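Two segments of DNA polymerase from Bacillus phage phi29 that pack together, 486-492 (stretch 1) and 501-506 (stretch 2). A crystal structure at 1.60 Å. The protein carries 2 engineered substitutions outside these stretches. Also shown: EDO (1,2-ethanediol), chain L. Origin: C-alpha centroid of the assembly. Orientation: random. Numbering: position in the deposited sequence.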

# COMPACT_ATOMS: atom_id res chain seq x y z
N GLU F 486 14.63 12.77 -12.34
CA GLU F 486 15.05 11.90 -11.26
C GLU F 486 16.38 11.22 -11.55
O GLU F 486 17.21 11.07 -10.65
N SER F 487 16.56 10.78 -12.79
CA SER F 487 17.75 10.02 -13.15
C SER F 487 17.92 9.97 -14.65
O SER F 487 17.01 10.31 -15.42
N THR F 488 19.12 9.56 -15.03
CA THR F 488 19.46 9.29 -16.43
C THR F 488 20.20 7.97 -16.47
O THR F 488 21.03 7.71 -15.61
N PHE F 489 19.85 7.12 -17.45
CA PHE F 489 20.49 5.81 -17.58
C PHE F 489 21.28 5.65 -18.88
O PHE F 489 21.01 6.33 -19.88
N LYS F 490 22.27 4.76 -18.84
CA LYS F 490 23.11 4.43 -19.99
C LYS F 490 22.45 3.38 -20.87
O LYS F 490 22.59 3.39 -22.10
N ARG F 491 21.74 2.45 -20.23
CA ARG F 491 21.01 1.44 -20.95
C ARG F 491 19.95 0.87 -20.03
O ARG F 491 19.99 1.09 -18.82
N ALA F 492 19.01 0.16 -20.62
CA ALA F 492 17.86 -0.36 -19.87
C ALA F 492 17.24 -1.52 -20.65
O ALA F 492 17.55 -1.74 -21.82
N ILE F 501 15.06 -3.22 -15.82
CA ILE F 501 16.36 -2.94 -15.24
C ILE F 501 16.93 -1.70 -15.90
O ILE F 501 16.61 -1.39 -17.06
N GLN F 502 17.77 -0.98 -15.16
CA GLN F 502 18.52 0.16 -15.70
C GLN F 502 19.93 0.19 -15.15
O GLN F 502 20.16 -0.19 -14.00
N ASP F 503 20.87 0.64 -15.99
CA ASP F 503 22.24 1.00 -15.59
C ASP F 503 22.22 2.53 -15.47
O ASP F 503 22.24 3.25 -16.47
N ILE F 504 22.14 3.03 -14.24
CA ILE F 504 21.90 4.46 -13.99
C ILE F 504 23.22 5.20 -13.75
O ILE F 504 24.05 4.76 -12.97
N TYR F 505 23.39 6.35 -14.41
CA TYR F 505 24.53 7.22 -14.20
C TYR F 505 24.55 7.79 -12.79
O TYR F 505 23.55 8.35 -12.34
N MET F 506 25.67 7.59 -12.10
CA MET F 506 25.86 8.08 -10.73
C MET F 506 27.18 8.84 -10.64
O MET F 506 28.10 8.61 -11.42

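What holds the two backbones in register? The strands pair in antiparallel fashion around a corner at Lys490. Tyr505 N donates to Thr488 O at 3.0 Å before the corner, Lys490 N donates to Asp503 O at 2.8 Å within it, and Asp503 N donates to Arg491 O at 3.0 Å beyond it. Across these bonds Phe489 lies opposite Ile504, and Ala492 opposite Gln502.

Which side chains pack on the face that Phe489 shares with Ile504? Phe489, Ala492, Gln502 and Ile504 share one face of the sheet. Phe489, in the p rotamer, sets its CB 4.3 Å from CG1 of Ile504 (m, t), and its ring reaches along the face until CE2 lies 3.5 Å from NE2 of Gln502 (m, t). Ala492 CB rests 4.0 Å from CG of the same Gln502. Ser487 points toward stretch 2, its CB 4.0 Å from Ile504 CG2.

How does Tyr505 cover the corner? It points toward stretch 1 with chi1 m. Its CD1 lies 3.9 Å from CG2 of Thr488 (m), and Lys490 CB makes an off-centre CH-pi contact, 4.2 Å from the centroid of the Tyr505 ring. Lys490 starts toward stretch 2, but its end leads away, and its NZ donates to O1 of the ethanediol at 2.6 Å.

Where is the charged contact? Arg491 (p, t, t) and Asp503 (m) lie on the face turned from Phe489, and their ends converge in a salt bridge. Arg491 NE donates to Asp503 OD2 at 2.8 Å, near the guanidinium plane; a weak bond from NH2 to the same OD2 spans 3.3 Å. Ethanediol C1 lies over one guanidinium face.

What do the waters add? Water 1 links Ser487 OG, at 2.5 Å, to Gln502 OE1, to which it donates at 3.1 Å. Water 2 accepts from Thr488 N at 2.8 Å, and water 3 donates to Asp503 OD1 at 2.8 Å.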

# COMPACT_ATOMS: atom_id res chain seq x y z
CB GLU F 486 13.97 10.85 -11.03
CG GLU F 486 14.22 9.90 -9.89
CD GLU F 486 12.97 9.15 -9.56
OE1 GLU F 486 12.75 8.07 -10.16
OE2 GLU F 486 12.19 9.65 -8.72
CB SER F 487 17.67 8.60 -12.62
OG SER F 487 16.57 7.93 -13.18
CB THR F 488 20.35 10.40 -17.02
OG1 THR F 488 19.71 11.67 -16.82
CG2 THR F 488 20.64 10.17 -18.51
CB PHE F 489 19.48 4.66 -17.37
CG PHE F 489 18.27 4.69 -18.30
CD1 PHE F 489 18.34 4.16 -19.59
CD2 PHE F 489 17.04 5.14 -17.84
CE1 PHE F 489 17.22 4.13 -20.41
CE2 PHE F 489 15.93 5.11 -18.65
CZ PHE F 489 16.04 4.60 -19.96
CB LYS F 490 24.48 3.94 -19.51
CG LYS F 490 25.40 3.39 -20.59
CD LYS F 490 25.65 4.36 -21.78
CE LYS F 490 26.68 3.81 -22.79
NZ LYS F 490 26.31 2.50 -23.40
CB ARG F 491 21.94 0.33 -21.45
CG ARG F 491 22.68 -0.40 -20.37
CD ARG F 491 23.36 -1.68 -20.88
NE ARG F 491 24.02 -2.39 -19.78
CZ ARG F 491 24.55 -3.61 -19.88
NH1 ARG F 491 24.50 -4.29 -21.01
NH2 ARG F 491 25.12 -4.16 -18.82
CB ALA F 492 16.84 0.75 -19.63
CB ILE F 501 17.37 -4.12 -15.36
CG1 ILE F 501 17.59 -4.56 -16.81
CG2 ILE F 501 16.89 -5.30 -14.53
CD1 ILE F 501 18.53 -5.74 -16.99
CB GLN F 502 17.85 1.48 -15.31
CG GLN F 502 16.41 1.64 -15.80
CD GLN F 502 15.72 2.82 -15.20
OE1 GLN F 502 16.05 3.26 -14.10
NE2 GLN F 502 14.70 3.33 -15.90
CB ASP F 503 23.28 0.60 -16.63
CG ASP F 503 23.83 -0.81 -16.45
OD1 ASP F 503 23.55 -1.46 -15.43
OD2 ASP F 503 24.61 -1.24 -17.33
CB ILE F 504 20.96 4.65 -12.78
CG1 ILE F 504 19.58 4.03 -13.08
CG2 ILE F 504 20.83 6.13 -12.40
CD1 ILE F 504 18.60 4.05 -11.88
CB TYR F 505 24.49 8.37 -15.19
CG TYR F 505 24.83 8.03 -16.63
CD1 TYR F 505 23.89 8.20 -17.64
CD2 TYR F 505 26.11 7.62 -16.98
CE1 TYR F 505 24.21 7.94 -18.97
CE2 TYR F 505 26.44 7.35 -18.30
CZ TYR F 505 25.48 7.51 -19.29
OH TYR F 505 25.82 7.25 -20.60
CB MET F 506 25.90 6.92 -9.74
CG MET F 506 24.70 6.01 -9.77
SD MET F 506 23.16 6.76 -9.21
CE MET F 506 23.38 6.78 -7.42
C1 EDO L . 26.79 -0.79 -21.97
O1 EDO L . 26.07 0.43 -21.87
C2 EDO L . 26.78 -1.24 -23.43
O2 EDO L . 28.09 -1.07 -23.99
O HOH W 1 17.33 6.07 -14.64
O HOH W 2 21.07 9.65 -13.03
O HOH W 3 25.06 -3.86 -15.46